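Local coordinates for protein diguanylate cyclase TpbB (Pseudomonas aeruginosa PAO1, PDB 7A7E) that catalyses, as the full-length membrane protein, the condensation of two GTP molecules into the second messenger cyclic di-GMP, this chain being its catalytic GGDEF domain, at residues Glu50-Leu55 against Ala148-His153; Gln88-Asp93 against Leu117-Asn122; Ser142-Ile147 against Met166-Ala171. All coordinates share one frame; numbering follows the deposited sequence.

Contact 1: residues Glu50-Leu55 against Ala148-His153; sequences EQLAVL and ALYPEH
The carbonyl O of L52 takes a hydrogen bond from Y150 N at 2.8 Å. Two residues along, V54 and A148 exchange a reciprocal pair: V54 N reaches A148 O and A148 N reaches V54 O, each at 2.9 Å. Between them A53 and L149 form a non-hydrogen-bonded antiparallel pair, A53 CB resting 3.9 Å from L149 CD2. The backbone N and O of L149 go to H153 instead: L149 N donates to H153 ND1 at 2.7 Å and L149 O accepts from H153 N, which curls the chain end back on the strand. On the face shared by L52, V54, A148 and Y150, L52 CD1 meets Y150 CB at 3.8 Å. With CG anti to the backbone N (chi1 175°), the Y150 ring swings out on this face to helix 31-47, which also receives L52 and V54; N46 of that helix adds a weak bond to the phenol OH. A cis peptide bond leads into P151, whose CB sits over the centre of one face of the Y150 ring; E50 O approaches that ring at its edge. At the outer end the pairing slackens, for the bond from L52 N to Y150 O is weak. There the extended Q51 side chain lays CG 3.3 Å from Y150 O, and its NE2 makes a weak bond to E152 OE2, amide and carboxylate nearly coplanar. Strands 51-59 and 143-150 are antiparallel neighbours inside the five-stranded mixed sheet, order 2-3-1-4-5, of the GGDEF domain.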
ATOM      1  N   GLU A  50      15.066 -13.021  -9.444  1.00 92.10           N
ATOM      2  CA  GLU A  50      15.108 -12.006  -8.399  1.00 98.58           C
ATOM      3  C   GLU A  50      13.755 -11.902  -7.677  1.00 92.90           C
ATOM      4  O   GLU A  50      12.806 -12.610  -8.015  1.00 92.43           O
ATOM      5  CB  GLU A  50      15.591 -10.683  -9.006  1.00108.69           C
ATOM      6  CG  GLU A  50      16.332  -9.791  -8.020  1.00135.82           C
ATOM      7  CD  GLU A  50      17.707 -10.276  -7.578  1.00155.38           C
ATOM      8  OE1 GLU A  50      18.580 -10.434  -8.458  1.00170.44           O
ATOM      9  OE2 GLU A  50      17.903 -10.497  -6.351  1.00148.19           O
ATOM     10  N   GLN A  51      13.672 -11.010  -6.676  1.00 80.00           N
ATOM     11  CA  GLN A  51      12.483 -10.855  -5.847  1.00 72.11           C
ATOM     12  C   GLN A  51      11.813  -9.493  -6.064  1.00 67.47           C
ATOM     13  O   GLN A  51      12.486  -8.491  -6.328  1.00 73.12           O
ATOM     14  CB  GLN A  51      12.878 -10.969  -4.377  1.00 66.41           C
ATOM     15  CG  GLN A  51      12.897 -12.389  -3.846  1.00 63.11           C
ATOM     16  CD  GLN A  51      12.942 -12.356  -2.339  1.00 72.68           C
ATOM     17  OE1 GLN A  51      13.817 -11.729  -1.730  1.00 72.87           O
ATOM     18  NE2 GLN A  51      11.971 -13.011  -1.721  1.00 73.63           N
ATOM     19  N   LEU A  52      10.478  -9.467  -5.922  1.00 55.79           N
ATOM     20  CA  LEU A  52       9.726  -8.222  -5.835  1.00 51.45           C
ATOM     21  C   LEU A  52       8.612  -8.314  -4.786  1.00 51.43           C
ATOM     22  O   LEU A  52       8.252  -9.400  -4.342  1.00 54.12           O
ATOM     23  CB  LEU A  52       9.200  -7.809  -7.217  1.00 45.37           C
ATOM     24  CG  LEU A  52       8.180  -8.713  -7.903  1.00 43.67           C
ATOM     25  CD1 LEU A  52       6.781  -8.493  -7.347  1.00 44.08           C
ATOM     26  CD2 LEU A  52       8.172  -8.395  -9.382  1.00 45.86           C
ATOM     27  N   ALA A  53       8.067  -7.159  -4.381  1.00 50.52           N
ATOM     28  CA  ALA A  53       7.007  -7.145  -3.380  1.00 47.90           C
ATOM     29  C   ALA A  53       5.849  -6.243  -3.811  1.00 48.54           C
ATOM     30  O   ALA A  53       6.059  -5.196  -4.427  1.00 53.79           O
ATOM     31  CB  ALA A  53       7.553  -6.736  -2.027  1.00 44.23           C
ATOM     32  N   VAL A  54       4.625  -6.666  -3.463  1.00 45.32           N
ATOM     33  CA  VAL A  54       3.445  -5.825  -3.602  1.00 41.09           C
ATOM     34  C   VAL A  54       2.936  -5.444  -2.212  1.00 43.68           C
ATOM     35  O   VAL A  54       2.754  -6.292  -1.336  1.00 47.43           O
ATOM     36  CB  VAL A  54       2.327  -6.486  -4.427  1.00 37.57           C
ATOM     37  CG1 VAL A  54       1.223  -5.492  -4.739  1.00 38.92           C
ATOM     38  CG2 VAL A  54       2.845  -7.085  -5.714  1.00 39.65           C
ATOM     39  N   LEU A  55       2.697  -4.144  -2.041  1.00 42.46           N
ATOM     40  CA  LEU A  55       2.128  -3.595  -0.828  1.00 40.06           C
ATOM     41  C   LEU A  55       0.730  -3.074  -1.142  1.00 40.71           C
ATOM     42  O   LEU A  55       0.541  -2.289  -2.066  1.00 43.54           O
ATOM     43  CB  LEU A  55       3.038  -2.455  -0.372  1.00 39.30           C
ATOM     44  CG  LEU A  55       4.118  -2.812   0.652  1.00 40.26           C
ATOM     45  CD1 LEU A  55       4.877  -4.071   0.280  1.00 33.84           C
ATOM     46  CD2 LEU A  55       5.078  -1.647   0.847  1.00 39.52           C
ATOM     47  N   ALA A 148       2.747  -8.894  -0.065  1.00 38.00           N
ATOM     48  CA  ALA A 148       2.847 -10.185  -0.729  1.00 39.81           C
ATOM     49  C   ALA A 148       4.128 -10.228  -1.555  1.00 43.38           C
ATOM     50  O   ALA A 148       4.305  -9.422  -2.470  1.00 46.33           O
ATOM     51  CB  ALA A 148       1.640 -10.453  -1.592  1.00 34.24           C
ATOM     52  N   LEU A 149       4.991 -11.199  -1.218  1.00 45.58           N
ATOM     53  CA  LEU A 149       6.282 -11.411  -1.855  1.00 42.09           C
ATOM     54  C   LEU A 149       6.181 -12.293  -3.099  1.00 45.11           C
ATOM     55  O   LEU A 149       5.353 -13.215  -3.188  1.00 47.60           O
ATOM     56  CB  LEU A 149       7.224 -12.045  -0.838  1.00 34.96           C
ATOM     57  CG  LEU A 149       7.428 -11.203   0.407  1.00 35.08           C
ATOM     58  CD1 LEU A 149       8.211 -11.990   1.432  1.00 35.09           C
ATOM     59  CD2 LEU A 149       8.159  -9.915   0.065  1.00 37.50           C
ATOM     60  N   TYR A 150       7.057 -11.963  -4.054  1.00 45.03           N
ATOM     61  CA  TYR A 150       7.407 -12.831  -5.162  1.00 49.13           C
ATOM     62  C   TYR A 150       8.850 -13.313  -4.989  1.00 51.66           C
ATOM     63  O   TYR A 150       9.743 -12.543  -4.633  1.00 50.87           O
ATOM     64  CB  TYR A 150       7.183 -12.149  -6.512  1.00 50.67           C
ATOM     65  CG  TYR A 150       7.646 -13.002  -7.657  1.00 56.68           C
ATOM     66  CD1 TYR A 150       6.803 -13.946  -8.219  1.00 59.67           C
ATOM     67  CD2 TYR A 150       8.941 -12.905  -8.140  1.00 62.15           C
ATOM     68  CE1 TYR A 150       7.227 -14.760  -9.258  1.00 70.03           C
ATOM     69  CE2 TYR A 150       9.384 -13.717  -9.174  1.00 69.92           C
ATOM     70  CZ  TYR A 150       8.523 -14.644  -9.740  1.00 73.24           C
ATOM     71  OH  TYR A 150       8.959 -15.432 -10.769  1.00 70.94           O
ATOM     72  N   PRO A 151       9.118 -14.620  -5.210  1.00 54.84           N
ATOM     73  CA  PRO A 151       8.065 -15.576  -5.548  1.00 54.37           C
ATOM     74  C   PRO A 151       7.446 -16.405  -4.414  1.00 55.60           C
ATOM     75  O   PRO A 151       6.603 -17.248  -4.695  1.00 62.07           O
ATOM     76  CB  PRO A 151       8.840 -16.433  -6.550  1.00 53.69           C
ATOM     77  CG  PRO A 151      10.227 -16.535  -5.934  1.00 53.92           C
ATOM     78  CD  PRO A 151      10.455 -15.233  -5.201  1.00 51.82           C
ATOM     79  N   GLU A 152       7.801 -16.137  -3.144  1.00 54.11           N
ATOM     80  CA  GLU A 152       7.277 -16.875  -1.996  1.00 57.94           C
ATOM     81  C   GLU A 152       5.759 -17.056  -2.022  1.00 59.93           C
ATOM     82  O   GLU A 152       5.295 -18.102  -1.595  1.00 71.34           O
ATOM     83  CB  GLU A 152       7.571 -16.220  -0.645  1.00 60.54           C
ATOM     84  CG  GLU A 152       9.023 -16.264  -0.228  1.00 76.98           C
ATOM     85  CD  GLU A 152       9.889 -15.110  -0.718  1.00 93.12           C
ATOM     86  OE1 GLU A 152      10.599 -14.496   0.122  1.00100.96           O
ATOM     87  OE2 GLU A 152       9.871 -14.831  -1.938  1.00 98.35           O
ATOM     88  N   HIS A 153       4.967 -16.048  -2.427  1.00 61.12           N
ATOM     89  CA  HIS A 153       3.531 -16.210  -2.235  1.00 62.69           C
ATOM     90  C   HIS A 153       2.810 -16.550  -3.536  1.00 66.61           C
ATOM     91  O   HIS A 153       1.890 -17.366  -3.552  1.00 87.71           O
ATOM     92  CB  HIS A 153       2.875 -14.977  -1.603  1.00 59.09           C
ATOM     93  CG  HIS A 153       3.437 -14.603  -0.283  1.00 56.70           C
ATOM     94  ND1 HIS A 153       3.901 -13.331  -0.026  1.00 59.73           N
ATOM     95  CD2 HIS A 153       3.618 -15.319   0.843  1.00 59.94           C
ATOM     96  CE1 HIS A 153       4.346 -13.266   1.212  1.00 61.90           C
ATOM     97  NE2 HIS A 153       4.193 -14.482   1.766  1.00 64.01           N
TER

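Contact 2: residues Gln88-Asp93 against Leu117-Asn122; sequences QLRESD and LRIADN
I119 CG2 packs on L89 CD2 at 4.3 Å, and both side chains also rest on L107 of strand 102-110, so the loop and helix 113-126 share a patch of the sheet. Q88 and N122 cross at about a right angle, Q88 CG lying against N122 CB at 3.4 Å. The R90 chain, bent at chi3, brings its guanidinium NH2 obliquely against the I119 CD1 methyl.

The polar bonds lie within the loop, in a type I turn from R90 to D93. D93 N donates to R90 O at 2.8 Å. R90 N in turn donates to D93 OD2, also at 2.8 Å, on the anti side of the carboxylate and 35° out of its plane. OD2 sits over one face of the R90 guanidinium, and NH1 pairs with D93 OD1 by charge alone. D93 OD1 has a further weak bond, to A108 N.

R90 and D93 have the spacing and the place, five residues ahead of the GGDEF signature, of the RxxD inhibitory-site motif of diguanylate cyclases. The chemistry implies a turn that fixes its own arginine and aspartate, while the helix supplies mainly hydrocarbon.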
ATOM      1  N   GLN A  88       9.222   7.182   0.680  1.00 49.93           N
ATOM      2  CA  GLN A  88       9.869   6.063   1.335  1.00 52.09           C
ATOM      3  C   GLN A  88      10.327   5.067   0.280  1.00 52.71           C
ATOM      4  O   GLN A  88      10.986   4.076   0.586  1.00 51.29           O
ATOM      5  CB  GLN A  88       8.898   5.446   2.342  1.00 52.66           C
ATOM      6  CG  GLN A  88       9.507   5.326   3.721  1.00 54.03           C
ATOM      7  CD  GLN A  88       9.824   6.684   4.290  1.00 54.74           C
ATOM      8  OE1 GLN A  88       9.258   7.697   3.888  1.00 55.12           O
ATOM      9  NE2 GLN A  88      10.720   6.707   5.260  1.00 62.81           N
ATOM     10  N   LEU A  89       9.964   5.362  -0.966  1.00 53.95           N
ATOM     11  CA  LEU A  89      10.259   4.489  -2.084  1.00 58.65           C
ATOM     12  C   LEU A  89      11.596   4.874  -2.707  1.00 63.83           C
ATOM     13  O   LEU A  89      12.229   5.851  -2.319  1.00 69.11           O
ATOM     14  CB  LEU A  89       9.128   4.635  -3.101  1.00 59.04           C
ATOM     15  CG  LEU A  89       7.741   4.287  -2.572  1.00 56.64           C
ATOM     16  CD1 LEU A  89       6.770   4.100  -3.720  1.00 54.10           C
ATOM     17  CD2 LEU A  89       7.811   3.026  -1.733  1.00 54.43           C
ATOM     18  N   ARG A  90      12.018   4.071  -3.681  1.00 63.65           N
ATOM     19  CA  ARG A  90      13.167   4.411  -4.491  1.00 62.07           C
ATOM     20  C   ARG A  90      12.660   4.663  -5.909  1.00 57.69           C
ATOM     21  O   ARG A  90      11.551   4.261  -6.247  1.00 52.68           O
ATOM     22  CB  ARG A  90      14.247   3.335  -4.314  1.00 66.43           C
ATOM     23  CG  ARG A  90      14.016   2.085  -5.147  1.00 76.28           C
ATOM     24  CD  ARG A  90      14.878   0.910  -4.741  1.00 82.79           C
ATOM     25  NE  ARG A  90      14.432   0.319  -3.490  1.00 84.86           N
ATOM     26  CZ  ARG A  90      13.657  -0.754  -3.388  1.00 81.90           C
ATOM     27  NH1 ARG A  90      13.211  -1.384  -4.467  1.00 79.20           N
ATOM     28  NH2 ARG A  90      13.338  -1.193  -2.190  1.00 73.98           N
ATOM     29  N   GLU A  91      13.467   5.355  -6.719  1.00 62.29           N
ATOM     30  CA  GLU A  91      13.038   5.838  -8.021  1.00 61.08           C
ATOM     31  C   GLU A  91      12.442   4.691  -8.826  1.00 59.64           C
ATOM     32  O   GLU A  91      11.686   4.907  -9.773  1.00 70.92           O
ATOM     33  CB  GLU A  91      14.207   6.525  -8.732  1.00 66.96           C
ATOM     34  CG  GLU A  91      14.691   7.793  -8.034  1.00 81.71           C
ATOM     35  CD  GLU A  91      13.669   8.908  -7.825  1.00 90.72           C
ATOM     36  OE1 GLU A  91      12.842   9.162  -8.742  1.00101.71           O
ATOM     37  OE2 GLU A  91      13.705   9.531  -6.745  1.00 86.63           O
ATOM     38  N   SER A  92      12.765   3.469  -8.399  1.00 51.50           N
ATOM     39  CA  SER A  92      12.477   2.273  -9.164  1.00 46.67           C
ATOM     40  C   SER A  92      11.098   1.696  -8.802  1.00 47.66           C
ATOM     41  O   SER A  92      10.485   1.003  -9.619  1.00 49.07           O
ATOM     42  CB  SER A  92      13.630   1.315  -9.010  1.00 46.02           C
ATOM     43  OG  SER A  92      13.789   0.872  -7.667  1.00 54.59           O
ATOM     44  N   ASP A  93      10.601   2.042  -7.599  1.00 41.66           N
ATOM     45  CA  ASP A  93       9.347   1.579  -7.027  1.00 41.27           C
ATOM     46  C   ASP A  93       8.168   2.376  -7.586  1.00 42.15           C
ATOM     47  O   ASP A  93       8.367   3.410  -8.199  1.00 45.76           O
ATOM     48  CB  ASP A  93       9.384   1.716  -5.507  1.00 41.22           C
ATOM     49  CG  ASP A  93      10.519   0.936  -4.869  1.00 47.69           C
ATOM     50  OD1 ASP A  93      10.816  -0.200  -5.340  1.00 50.68           O
ATOM     51  OD2 ASP A  93      11.107   1.466  -3.904  1.00 49.69           O
ATOM     52  N   LEU A 117       9.483  -5.640   4.248  1.00 44.76           N
ATOM     53  CA  LEU A 117       9.051  -5.364   5.611  1.00 45.99           C
ATOM     54  C   LEU A 117       9.537  -3.982   6.042  1.00 47.90           C
ATOM     55  O   LEU A 117       8.745  -3.173   6.511  1.00 52.05           O
ATOM     56  CB  LEU A 117       9.592  -6.418   6.586  1.00 45.41           C
ATOM     57  CG  LEU A 117       9.106  -7.859   6.424  1.00 46.79           C
ATOM     58  CD1 LEU A 117       9.895  -8.737   7.361  1.00 50.16           C
ATOM     59  CD2 LEU A 117       7.619  -8.017   6.723  1.00 44.81           C
ATOM     60  N   ARG A 118      10.847  -3.741   5.897  1.00 49.36           N
ATOM     61  CA  ARG A 118      11.498  -2.536   6.383  1.00 47.05           C
ATOM     62  C   ARG A 118      10.830  -1.314   5.763  1.00 43.69           C
ATOM     63  O   ARG A 118      10.508  -0.362   6.478  1.00 44.86           O
ATOM     64  CB  ARG A 118      12.992  -2.550   6.039  1.00 58.39           C
ATOM     65  CG  ARG A 118      13.926  -2.861   7.205  1.00 66.22           C
ATOM     66  CD  ARG A 118      14.525  -4.258   7.254  1.00 71.91           C
ATOM     67  NE  ARG A 118      15.716  -4.474   6.437  1.00 81.16           N
ATOM     68  CZ  ARG A 118      16.928  -4.813   6.888  1.00 88.58           C
ATOM     69  NH1 ARG A 118      17.153  -4.996   8.180  1.00 87.81           N
ATOM     70  NH2 ARG A 118      17.919  -4.984   6.031  1.00 95.07           N
ATOM     71  N   ILE A 119      10.615  -1.347   4.439  1.00 38.12           N
ATOM     72  CA  ILE A 119      10.006  -0.201   3.779  1.00 38.68           C
ATOM     73  C   ILE A 119       8.616   0.041   4.362  1.00 41.31           C
ATOM     74  O   ILE A 119       8.311   1.166   4.755  1.00 41.86           O
ATOM     75  CB  ILE A 119       9.969  -0.362   2.251  1.00 38.64           C
ATOM     76  CG1 ILE A 119      11.352  -0.155   1.638  1.00 37.45           C
ATOM     77  CG2 ILE A 119       8.950   0.580   1.629  1.00 36.45           C
ATOM     78  CD1 ILE A 119      11.575  -0.966   0.388  1.00 37.63           C
ATOM     79  N   ALA A 120       7.808  -1.032   4.443  1.00 41.28           N
ATOM     80  CA  ALA A 120       6.491  -0.985   5.069  1.00 41.59           C
ATOM     81  C   ALA A 120       6.554  -0.324   6.449  1.00 42.63           C
ATOM     82  O   ALA A 120       5.701   0.513   6.790  1.00 44.04           O
ATOM     83  CB  ALA A 120       5.890  -2.369   5.152  1.00 36.68           C
ATOM     84  N   ASP A 121       7.569  -0.712   7.233  1.00 40.62           N
ATOM     85  CA  ASP A 121       7.744  -0.201   8.578  1.00 45.85           C
ATOM     86  C   ASP A 121       7.954   1.304   8.516  1.00 49.95           C
ATOM     87  O   ASP A 121       7.453   2.045   9.363  1.00 55.30           O
ATOM     88  CB  ASP A 121       8.962  -0.817   9.257  1.00 51.23           C
ATOM     89  CG  ASP A 121       8.878  -2.320   9.444  1.00 52.32           C
ATOM     90  OD1 ASP A 121       7.744  -2.829   9.536  1.00 52.10           O
ATOM     91  OD2 ASP A 121       9.955  -2.959   9.505  1.00 57.07           O
ATOM     92  N   ASN A 122       8.695   1.743   7.496  1.00 49.82           N
ATOM     93  CA  ASN A 122       8.968   3.162   7.375  1.00 51.75           C
ATOM     94  C   ASN A 122       7.723   3.923   6.928  1.00 47.91           C
ATOM     95  O   ASN A 122       7.467   5.002   7.446  1.00 51.10           O
ATOM     96  CB  ASN A 122      10.190   3.441   6.508  1.00 57.33           C
ATOM     97  CG  ASN A 122      11.380   2.621   6.934  1.00 57.01           C
ATOM     98  OD1 ASN A 122      11.600   2.387   8.117  1.00 63.61           O
ATOM     99  ND2 ASN A 122      12.145   2.173   5.965  1.00 61.62           N
TER

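Contact 3: residues Ser142-Ile147 against Met166-Ala171; sequences SLTIGI and MAMYIA
M168 lies over one face of the I145-G146 peptide, its CB 3.7 Å from G146 N, and A171 CB stands on the same side. The side chains of I145 and I147 leave the strand on the opposite side, toward helix 113-126. At the edges the backbone bonds in both directions: I145 to R180 of strand 179-181 and S178 just before it, G146 to F56 of strand 51-59. G146 has no side chain, and the helix backbone fills the place beside it, with M168 N 3.6 Å from G146 CA. A167 CB covers that same G146 CA at 3.8 Å. The axes of segments 143-147 and 166-171 approach to 6.0 Å, with 138° between their directions. Strand 143-150, helix 157-174 and strand 179-181 form a beta-alpha-beta unit, the two strands lying parallel as sheet neighbours. T144 is the side chain that reaches from the strand. With CG2 anti to the backbone N, its methyl points at the helix, 3.5 Å from A171 CB and also against M168 O. The other branch, OG1, instead takes part in hydrogen bonds with G177 N and D60 OD1, which fix the rotation of the group. M168 leaves the helix with CG likewise anti to its backbone N (chi1 -174°), passes CG within 3.8 Å of T144 O, then bends at chi2 and chi3. F56 and D58 of strand 51-59 receive it, and the magnesium ion, bound by S59 and D101, lies about 8 Å from this side chain.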
ATOM      1  N   SER A 142      -3.434   6.300  10.752  1.00 53.79           N
ATOM      2  CA  SER A 142      -2.590   5.139  10.529  1.00 54.00           C
ATOM      3  C   SER A 142      -2.797   4.659   9.109  1.00 48.29           C
ATOM      4  O   SER A 142      -3.810   4.957   8.491  1.00 50.67           O
ATOM      5  CB  SER A 142      -2.926   3.984  11.435  1.00 54.28           C
ATOM      6  OG  SER A 142      -3.008   4.365  12.789  1.00 62.36           O
ATOM      7  N   LEU A 143      -1.852   3.854   8.643  1.00 43.89           N
ATOM      8  CA  LEU A 143      -2.136   3.022   7.495  1.00 44.38           C
ATOM      9  C   LEU A 143      -2.071   1.561   7.920  1.00 44.20           C
ATOM     10  O   LEU A 143      -1.363   1.181   8.852  1.00 43.04           O
ATOM     11  CB  LEU A 143      -1.103   3.313   6.405  1.00 43.82           C
ATOM     12  CG  LEU A 143      -0.754   4.783   6.219  1.00 40.16           C
ATOM     13  CD1 LEU A 143       0.648   4.903   5.669  1.00 43.05           C
ATOM     14  CD2 LEU A 143      -1.745   5.464   5.292  1.00 39.15           C
ATOM     15  N   THR A 144      -2.823   0.746   7.192  1.00 43.61           N
ATOM     16  CA  THR A 144      -2.662  -0.687   7.280  1.00 44.77           C
ATOM     17  C   THR A 144      -2.121  -1.197   5.949  1.00 46.50           C
ATOM     18  O   THR A 144      -2.580  -0.782   4.871  1.00 43.44           O
ATOM     19  CB  THR A 144      -3.978  -1.320   7.728  1.00 49.93           C
ATOM     20  OG1 THR A 144      -4.170  -0.817   9.054  1.00 53.84           O
ATOM     21  CG2 THR A 144      -3.924  -2.832   7.703  1.00 49.65           C
ATOM     22  N   ILE A 145      -1.128  -2.093   6.064  1.00 47.39           N
ATOM     23  CA  ILE A 145      -0.352  -2.560   4.926  1.00 45.85           C
ATOM     24  C   ILE A 145      -0.341  -4.085   4.903  1.00 45.51           C
ATOM     25  O   ILE A 145       0.130  -4.736   5.836  1.00 44.72           O
ATOM     26  CB  ILE A 145       1.080  -1.989   4.936  1.00 41.80           C
ATOM     27  CG1 ILE A 145       1.077  -0.459   4.950  1.00 44.79           C
ATOM     28  CG2 ILE A 145       1.841  -2.540   3.745  1.00 40.93           C
ATOM     29  CD1 ILE A 145       2.440   0.174   5.159  1.00 53.54           C
ATOM     30  N   GLY A 146      -0.855  -4.640   3.807  1.00 43.23           N
ATOM     31  CA  GLY A 146      -0.652  -6.044   3.509  1.00 40.40           C
ATOM     32  C   GLY A 146       0.469  -6.194   2.494  1.00 41.02           C
ATOM     33  O   GLY A 146       0.539  -5.415   1.551  1.00 42.09           O
ATOM     34  N   ILE A 147       1.343  -7.189   2.707  1.00 43.00           N
ATOM     35  CA  ILE A 147       2.498  -7.409   1.848  1.00 39.42           C
ATOM     36  C   ILE A 147       2.490  -8.811   1.240  1.00 38.54           C
ATOM     37  O   ILE A 147       2.326  -9.800   1.947  1.00 42.15           O
ATOM     38  CB  ILE A 147       3.774  -7.217   2.665  1.00 37.83           C
ATOM     39  CG1 ILE A 147       3.763  -5.862   3.370  1.00 38.44           C
ATOM     40  CG2 ILE A 147       4.965  -7.404   1.747  1.00 39.96           C
ATOM     41  CD1 ILE A 147       4.589  -5.814   4.622  1.00 39.07           C
ATOM     42  N   MET A 166      -5.701  -9.396   0.625  1.00 41.76           N
ATOM     43  CA  MET A 166      -6.255 -10.162   1.725  1.00 43.38           C
ATOM     44  C   MET A 166      -5.446  -9.905   2.992  1.00 42.57           C
ATOM     45  O   MET A 166      -6.024  -9.781   4.083  1.00 44.63           O
ATOM     46  CB  MET A 166      -6.301 -11.663   1.422  1.00 43.81           C
ATOM     47  CG  MET A 166      -7.242 -12.047   0.277  1.00 50.64           C
ATOM     48  SD  MET A 166      -8.876 -11.228   0.174  1.00 51.82           S
ATOM     49  CE  MET A 166      -9.537 -11.796   1.733  1.00 55.35           C
ATOM     50  N   ALA A 167      -4.115  -9.812   2.832  1.00 37.29           N
ATOM     51  CA  ALA A 167      -3.239  -9.664   3.988  1.00 37.90           C
ATOM     52  C   ALA A 167      -3.601  -8.360   4.689  1.00 39.87           C
ATOM     53  O   ALA A 167      -3.621  -8.260   5.919  1.00 40.76           O
ATOM     54  CB  ALA A 167      -1.785  -9.688   3.584  1.00 35.13           C
ATOM     55  N   MET A 168      -3.948  -7.371   3.869  1.00 41.72           N
ATOM     56  CA  MET A 168      -4.337  -6.085   4.408  1.00 45.25           C
ATOM     57  C   MET A 168      -5.633  -6.246   5.208  1.00 47.48           C
ATOM     58  O   MET A 168      -5.731  -5.750   6.330  1.00 43.54           O
ATOM     59  CB  MET A 168      -4.480  -5.064   3.277  1.00 46.15           C
ATOM     60  CG  MET A 168      -4.745  -3.678   3.767  1.00 53.42           C
ATOM     61  SD  MET A 168      -6.363  -3.204   3.191  1.00 65.58           S
ATOM     62  CE  MET A 168      -5.898  -2.686   1.539  1.00 62.28           C
ATOM     63  N   TYR A 169      -6.601  -6.991   4.648  1.00 45.00           N
ATOM     64  CA  TYR A 169      -7.873  -7.135   5.325  1.00 42.92           C
ATOM     65  C   TYR A 169      -7.598  -7.729   6.692  1.00 43.23           C
ATOM     66  O   TYR A 169      -8.043  -7.204   7.717  1.00 42.71           O
ATOM     67  CB  TYR A 169      -8.837  -8.044   4.555  1.00 48.66           C
ATOM     68  CG  TYR A 169     -10.025  -8.511   5.361  1.00 48.80           C
ATOM     69  CD1 TYR A 169     -11.080  -7.659   5.649  1.00 49.29           C
ATOM     70  CD2 TYR A 169     -10.080  -9.799   5.873  1.00 48.46           C
ATOM     71  CE1 TYR A 169     -12.162  -8.078   6.408  1.00 53.01           C
ATOM     72  CE2 TYR A 169     -11.156 -10.232   6.635  1.00 52.99           C
ATOM     73  CZ  TYR A 169     -12.205  -9.370   6.905  1.00 51.77           C
ATOM     74  OH  TYR A 169     -13.264  -9.806   7.653  1.00 48.57           O
ATOM     75  N   ILE A 170      -6.850  -8.835   6.662  1.00 42.17           N
ATOM     76  CA  ILE A 170      -6.567  -9.544   7.890  1.00 42.84           C
ATOM     77  C   ILE A 170      -5.901  -8.574   8.858  1.00 45.56           C
ATOM     78  O   ILE A 170      -6.294  -8.522  10.019  1.00 47.93           O
ATOM     79  CB  ILE A 170      -5.723 -10.800   7.629  1.00 41.64           C
ATOM     80  CG1 ILE A 170      -6.520 -11.827   6.827  1.00 44.22           C
ATOM     81  CG2 ILE A 170      -5.234 -11.384   8.938  1.00 40.35           C
ATOM     82  CD1 ILE A 170      -5.702 -12.976   6.302  1.00 45.01           C
ATOM     83  N   ALA A 171      -4.948  -7.771   8.365  1.00 44.10           N
ATOM     84  CA  ALA A 171      -4.249  -6.832   9.229  1.00 47.23           C
ATOM     85  C   ALA A 171      -5.193  -5.796   9.856  1.00 48.78           C
ATOM     86  O   ALA A 171      -5.108  -5.545  11.059  1.00 43.60           O
ATOM     87  CB  ALA A 171      -3.122  -6.176   8.475  1.00 49.70           C
TER

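In the fold
Contacts 1 and 3 share strand 143-150, the first using its end and the second its earlier part; their centres are 15 Å apart, and L55 packs on I145 and I147 between them. Contact 2 lies 14 Å from contact 1 and 16 Å from contact 3, centre to centre. Along the chain, contact 2 falls between the two segments of contact 1 and closes before contact 3 opens, whereas contacts 1 and 3 interleave. Helix 113-126 of contact 2 packs A120 on I145 and I147, across the sheet from helix 157-174. All three gather around the five-stranded sheet; contact 3 lies nearest the magnesium site, contacts 1 and 2 away from the annotated sites.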